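Local coordinates for DNA-entry nuclease inhibitor (Bacillus subtilis subsp. subtilis, PDB 4MQD), which inhibits the DNA-entry nuclease and takes part in the competence of cells for transformation, at residues 88-93 and 100-105; 111-116 and 128-133. One frame throughout, in Å; residues are numbered along the deposited sequence.

Contact 1 of 2, residues 88-93 and 100-105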
loop_
_atom_site.group_PDB
_atom_site.type_symbol
_atom_site.label_atom_id
_atom_site.label_comp_id
_atom_site.label_asym_id
_atom_site.label_seq_id
_atom_site.Cartn_x
_atom_site.Cartn_y
_atom_site.Cartn_z
ATOM N N ASN A 88 26.608 11.364 -8.053
ATOM C CA ASN A 88 25.274 11.968 -8.029
ATOM C C ASN A 88 24.467 11.659 -9.295
ATOM O O ASN A 88 24.625 12.326 -10.320
ATOM C CB ASN A 88 25.383 13.485 -7.817
ATOM C CG ASN A 88 24.066 14.119 -7.403
ATOM O OD1 ASN A 88 22.992 13.545 -7.592
ATOM N ND2 ASN A 88 24.145 15.315 -6.830
ATOM N N GLY A 89 23.611 10.639 -9.210
ATOM C CA GLY A 89 22.757 10.228 -10.328
ATOM C C GLY A 89 22.751 8.725 -10.563
ATOM O O GLY A 89 23.755 8.049 -10.335
ATOM N N ILE A 90 21.612 8.207 -11.018
ATOM C CA ILE A 90 21.473 6.795 -11.380
ATOM C C ILE A 90 20.679 6.645 -12.674
ATOM O O ILE A 90 20.060 7.600 -13.142
ATOM C CB ILE A 90 20.756 5.985 -10.280
ATOM C CG1 ILE A 90 19.362 6.559 -10.000
ATOM C CG2 ILE A 90 21.589 5.965 -9.008
ATOM C CD1 ILE A 90 18.459 5.623 -9.227
ATOM N N HIS A 91 20.703 5.442 -13.240
ATOM C CA HIS A 91 19.871 5.105 -14.392
ATOM C C HIS A 91 19.002 3.896 -14.088
ATOM O O HIS A 91 19.338 3.076 -13.235
ATOM C CB HIS A 91 20.727 4.787 -15.618
ATOM C CG HIS A 91 21.542 5.941 -16.110
ATOM N ND1 HIS A 91 20.981 7.129 -16.522
ATOM C CD2 HIS A 91 22.879 6.076 -16.277
ATOM C CE1 HIS A 91 21.938 7.954 -16.909
ATOM N NE2 HIS A 91 23.099 7.338 -16.772
ATOM N N ILE A 92 17.878 3.802 -14.790
ATOM C CA ILE A 92 17.055 2.598 -14.791
ATOM C C ILE A 92 16.777 2.237 -16.243
ATOM O O ILE A 92 16.456 3.107 -17.053
ATOM C CB ILE A 92 15.733 2.789 -14.022
ATOM C CG1 ILE A 92 16.027 3.184 -12.569
ATOM C CG2 ILE A 92 14.896 1.517 -14.089
ATOM C CD1 ILE A 92 14.799 3.351 -11.698
ATOM N N GLU A 93 16.917 0.956 -16.570
ATOM C CA GLU A 93 16.821 0.511 -17.953
ATOM C C GLU A 93 16.588 -0.994 -18.045
ATOM O O GLU A 93 17.082 -1.762 -17.217
ATOM C CB GLU A 93 18.107 0.881 -18.705
ATOM C CG GLU A 93 18.001 0.775 -20.219
ATOM C CD GLU A 93 19.271 1.180 -20.943
ATOM O OE1 GLU A 93 20.126 1.867 -20.343
ATOM O OE2 GLU A 93 19.413 0.808 -22.127
ATOM N N LEU A 100 16.270 5.557 -18.504
ATOM C CA LEU A 100 15.727 6.510 -17.543
ATOM C C LEU A 100 16.861 7.052 -16.683
ATOM O O LEU A 100 17.866 6.370 -16.474
ATOM C CB LEU A 100 14.671 5.846 -16.659
ATOM C CG LEU A 100 13.550 5.098 -17.388
ATOM C CD1 LEU A 100 12.568 4.521 -16.383
ATOM C CD2 LEU A 100 12.831 6.005 -18.375
ATOM N N SER A 101 16.697 8.279 -16.199
ATOM C CA SER A 101 17.684 8.913 -15.329
ATOM C C SER A 101 17.001 9.568 -14.138
ATOM O O SER A 101 15.927 10.152 -14.274
ATOM C CB SER A 101 18.485 9.955 -16.105
ATOM O OG SER A 101 19.197 9.348 -17.165
ATOM N N PHE A 102 17.632 9.458 -12.971
ATOM C CA PHE A 102 17.096 10.021 -11.737
ATOM C C PHE A 102 18.220 10.668 -10.938
ATOM O O PHE A 102 19.235 10.029 -10.653
ATOM C CB PHE A 102 16.416 8.929 -10.909
ATOM C CG PHE A 102 15.318 8.210 -11.644
ATOM C CD1 PHE A 102 15.593 7.075 -12.396
ATOM C CD2 PHE A 102 14.013 8.676 -11.595
ATOM C CE1 PHE A 102 14.584 6.416 -13.079
ATOM C CE2 PHE A 102 13.000 8.021 -12.274
ATOM C CZ PHE A 102 13.285 6.888 -13.016
ATOM N N ASP A 103 18.035 11.940 -10.594
ATOM C CA ASP A 103 19.029 12.704 -9.847
ATOM C C ASP A 103 19.018 12.297 -8.370
ATOM O O ASP A 103 18.376 12.938 -7.538
ATOM C CB ASP A 103 18.761 14.207 -10.001
ATOM C CG ASP A 103 19.851 15.067 -9.385
ATOM O OD1 ASP A 103 21.040 14.695 -9.485
ATOM O OD2 ASP A 103 19.518 16.123 -8.807
ATOM N N LEU A 104 19.728 11.215 -8.066
ATOM C CA LEU A 104 19.848 10.709 -6.702
ATOM C C LEU A 104 21.242 11.048 -6.170
ATOM O O LEU A 104 22.239 10.747 -6.829
ATOM C CB LEU A 104 19.628 9.196 -6.691
ATOM C CG LEU A 104 19.403 8.519 -5.338
ATOM C CD1 LEU A 104 18.127 9.016 -4.675
ATOM C CD2 LEU A 104 19.356 7.008 -5.510
ATOM N N PRO A 105 21.325 11.682 -4.983
ATOM C CA PRO A 105 22.638 12.043 -4.431
ATOM C C PRO A 105 23.522 10.845 -4.077
ATOM O O PRO A 105 23.038 9.714 -3.990
ATOM C CB PRO A 105 22.292 12.821 -3.153
ATOM C CG PRO A 105 20.868 13.223 -3.295
ATOM C CD PRO A 105 20.218 12.183 -4.148
#
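Ile90 and Ile92 pair with Phe102 and Leu100 where strands 90-93 and 100-102 run antiparallel, their axes 4.6 Å apart at closest approach and 151° between directions. Both couples are hydrogen-bonded pairs, with His91 and Ser101 as the non-hydrogen-bonded pair between them. Ile90 N reaches Phe102 O at 3.0 Å in the carbonyl plane, and Phe102 N returns a bond to Ile90 O. Leu100 O has two donors, Ile92 N and His91 ND1, on opposite faces of its plane. His91 ND1 lies 3.2 Å from Leu100 O. An imidazole suits this spot because its ring N-H can reach the neighbouring strand's backbone; CG lies beside the backbone N (chi1 -64°), and the carbonyl oxygen meets the ring edge. A weak bond from His91 ND1 to Ser101 OG uses the same edge. The face carrying Ile90, Ile92, Leu100 and Phe102 is apolar. The side chain of Ile92 crosses the Phe102 ring obliquely, its CD1 3.4 Å from Phe102 CE1, while Ile90 CG1 sits 3.9 Å from Phe102 CB. Past the end of strand 100-102, Leu104 CD2 touches Ile90 CD1 at 4.1 Å. Gly89 has backbone angles at which any side chain would collide with the carbonyl oxygen of Asn88, so glycine fits; its N makes a weak bond to Leu104 O. Phe64 meets the Phe102 ring, and Trp8 meets it edge-to-face. Ile90 and Ile92 also rest on strand 59-66 of the facing mixed sheet. The arrangement is a beta hairpin at the edge of an antiparallel sheet, its apolar face turned to the core between two packed sheets.

Contact 2 of 2, residues 111-116 and 128-133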
loop_
_atom_site.group_PDB
_atom_site.type_symbol
_atom_site.label_atom_id
_atom_site.label_comp_id
_atom_site.label_asym_id
_atom_site.label_seq_id
_atom_site.Cartn_x
_atom_site.Cartn_y
_atom_site.Cartn_z
ATOM N N LEU A 111 17.065 0.396 -0.915
ATOM C CA LEU A 111 16.258 0.460 -2.124
ATOM C C LEU A 111 15.184 -0.621 -2.090
ATOM O O LEU A 111 15.500 -1.813 -2.067
ATOM C CB LEU A 111 17.147 0.279 -3.357
ATOM C CG LEU A 111 16.525 0.636 -4.708
ATOM C CD1 LEU A 111 16.304 2.139 -4.820
ATOM C CD2 LEU A 111 17.404 0.138 -5.846
ATOM N N THR A 112 13.923 -0.197 -2.081
ATOM C CA THR A 112 12.792 -1.118 -2.067
ATOM C C THR A 112 12.042 -1.060 -3.394
ATOM O O THR A 112 11.804 0.022 -3.927
ATOM C CB THR A 112 11.823 -0.799 -0.914
ATOM O OG1 THR A 112 12.517 -0.906 0.335
ATOM C CG2 THR A 112 10.637 -1.759 -0.911
ATOM N N CYS A 113 11.679 -2.229 -3.920
ATOM C CA CYS A 113 10.911 -2.329 -5.158
ATOM C C CYS A 113 9.616 -3.107 -4.925
ATOM O O CYS A 113 9.650 -4.283 -4.554
ATOM C CB CYS A 113 11.732 -3.017 -6.250
ATOM S SG CYS A 113 10.874 -3.180 -7.838
ATOM N N TRP A 114 8.483 -2.442 -5.137
ATOM C CA TRP A 114 7.178 -3.092 -5.060
ATOM C C TRP A 114 6.693 -3.420 -6.464
ATOM O O TRP A 114 6.696 -2.549 -7.339
ATOM C CB TRP A 114 6.143 -2.184 -4.392
ATOM C CG TRP A 114 6.327 -1.963 -2.925
ATOM C CD1 TRP A 114 5.787 -2.698 -1.910
ATOM C CD2 TRP A 114 7.068 -0.909 -2.307
ATOM N NE1 TRP A 114 6.160 -2.175 -0.695
ATOM C CE2 TRP A 114 6.945 -1.074 -0.910
ATOM C CE3 TRP A 114 7.828 0.157 -2.798
ATOM C CZ2 TRP A 114 7.558 -0.213 0.002
ATOM C CZ3 TRP A 114 8.436 1.013 -1.892
ATOM C CH2 TRP A 114 8.298 0.822 -0.508
ATOM N N THR A 115 6.272 -4.665 -6.672
ATOM C CA THR A 115 5.656 -5.077 -7.930
ATOM C C THR A 115 4.142 -4.911 -7.835
ATOM O O THR A 115 3.489 -5.591 -7.040
ATOM C CB THR A 115 5.989 -6.543 -8.269
ATOM O OG1 THR A 115 7.407 -6.691 -8.407
ATOM C CG2 THR A 115 5.310 -6.970 -9.566
ATOM N N VAL A 116 3.598 -4.002 -8.643
ATOM C CA VAL A 116 2.161 -3.725 -8.679
ATOM C C VAL A 116 1.621 -4.059 -10.073
ATOM O O VAL A 116 1.725 -3.241 -10.990
ATOM C CB VAL A 116 1.866 -2.245 -8.351
ATOM C CG1 VAL A 116 0.364 -2.006 -8.239
ATOM C CG2 VAL A 116 2.578 -1.831 -7.069
ATOM N N TYR A 128 6.035 -0.589 -11.231
ATOM C CA TYR A 128 7.112 -0.907 -10.304
ATOM C C TYR A 128 7.498 0.339 -9.518
ATOM O O TYR A 128 8.029 1.301 -10.078
ATOM C CB TYR A 128 8.298 -1.499 -11.062
ATOM C CG TYR A 128 7.948 -2.826 -11.695
ATOM C CD1 TYR A 128 8.087 -4.014 -10.986
ATOM C CD2 TYR A 128 7.436 -2.890 -12.989
ATOM C CE1 TYR A 128 7.746 -5.232 -11.553
ATOM C CE2 TYR A 128 7.092 -4.104 -13.564
ATOM C CZ TYR A 128 7.250 -5.270 -12.842
ATOM O OH TYR A 128 6.911 -6.475 -13.404
ATOM N N ILE A 129 7.192 0.321 -8.223
ATOM C CA ILE A 129 7.468 1.447 -7.339
ATOM C C ILE A 129 8.824 1.224 -6.688
ATOM O O ILE A 129 9.056 0.182 -6.072
ATOM C CB ILE A 129 6.385 1.610 -6.250
ATOM C CG1 ILE A 129 5.004 1.788 -6.896
ATOM C CG2 ILE A 129 6.711 2.795 -5.345
ATOM C CD1 ILE A 129 3.854 1.803 -5.911
ATOM N N ILE A 130 9.711 2.205 -6.832
ATOM C CA ILE A 130 11.076 2.105 -6.330
ATOM C C ILE A 130 11.355 3.248 -5.353
ATOM O O ILE A 130 11.445 4.409 -5.761
ATOM C CB ILE A 130 12.094 2.130 -7.489
ATOM C CG1 ILE A 130 11.782 1.009 -8.491
ATOM C CG2 ILE A 130 13.514 1.980 -6.956
ATOM C CD1 ILE A 130 12.540 1.115 -9.795
ATOM N N ASP A 131 11.486 2.914 -4.070
ATOM C CA ASP A 131 11.735 3.906 -3.024
ATOM C C ASP A 131 13.161 3.775 -2.494
ATOM O O ASP A 131 13.531 2.746 -1.917
ATOM C CB ASP A 131 10.724 3.741 -1.881
ATOM C CG ASP A 131 10.844 4.829 -0.808
ATOM O OD1 ASP A 131 11.311 5.952 -1.107
ATOM O OD2 ASP A 131 10.448 4.557 0.348
ATOM N N ALA A 132 13.955 4.821 -2.706
ATOM C CA ALA A 132 15.290 4.914 -2.133
ATOM C C ALA A 132 15.189 5.617 -0.782
ATOM O O ALA A 132 14.871 6.804 -0.722
ATOM C CB ALA A 132 16.218 5.679 -3.065
ATOM N N VAL A 133 15.447 4.876 0.294
ATOM C CA VAL A 133 15.437 5.435 1.645
ATOM C C VAL A 133 16.875 5.675 2.100
ATOM O O VAL A 133 17.685 4.750 2.105
ATOM C CB VAL A 133 14.731 4.494 2.640
ATOM C CG1 VAL A 133 14.700 5.112 4.035
ATOM C CG2 VAL A 133 13.322 4.175 2.156
#
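Ile129 O accepts Trp114 N at 2.8 Å, in the carbonyl plane, and the CA of Cys113 also approaches this oxygen, at 3.3 Å. The bond belongs to a beta hairpin of strands 107-116 and 127-134, neighbours within a mixed five-stranded sheet. Thr112 and Asp131 form the other hydrogen-bonded pair, with Thr112 N pointing almost straight at Asp131 O (N-H...O angle 174°). Leu111, Cys113, Thr115, Tyr128, Ile130 and Ala132 share one face. There Leu111 CD1 packs on Ile130 CG2 at 3.5 Å, a branched aliphatic pair suited to a buried layer. Thr115 and Tyr128 lie side by side: the threonine's methyl and hydroxyl both meet the ring at CE1, with Thr115 OG1 at its edge, 3.5 Å from Tyr128 CE1. Cys113 SG also lies at the ring edge, near CD1. The phenol OH bonds Gln55 N, so tyrosine combines a broad apolar ring with a polar tip. An alanine here would probably leave Thr115 CG2 and Cys113 SG facing a gap and Gln55 N without its phenol partner. On the opposite face Trp114, with CG beside its backbone N (chi1 -70°), reaches across to Ile129, its CE3 3.8 Å from Ile129 CG2. Asp131 OD1 is engaged by Ser68 N, while the aspartate's methylene serves as an apolar neighbour for the indole. Thr112 CG2 lies 3.4 Å above the indole plane, toward its rim, while Asp131 CB meets the edge, 3.6 Å from Trp114 CZ3.

Contacts 1 and 2 are successive hairpins, one in each of the two sheets, with centres 14 Å apart. They meet through apolar side chains: Ile92 CD1 of contact 1 comes within 3.7 Å of Ile130 CD1 of contact 2, and Leu104 CD1 lies 4.2 Å from Ala132 CB. Shared neighbours join them further. Phe64 touches Ile90, Ile92 and Phe102 as well as Ile130, Phe20 touches Ile92 and Tyr128, and Phe83 touches Ile90 and Leu111. The short segment 103-106 leads from strand 100-102 into strand 107-116, carrying the chain from one sheet to the other. Both contacts thus contribute to the common core of this nuclease inhibitor.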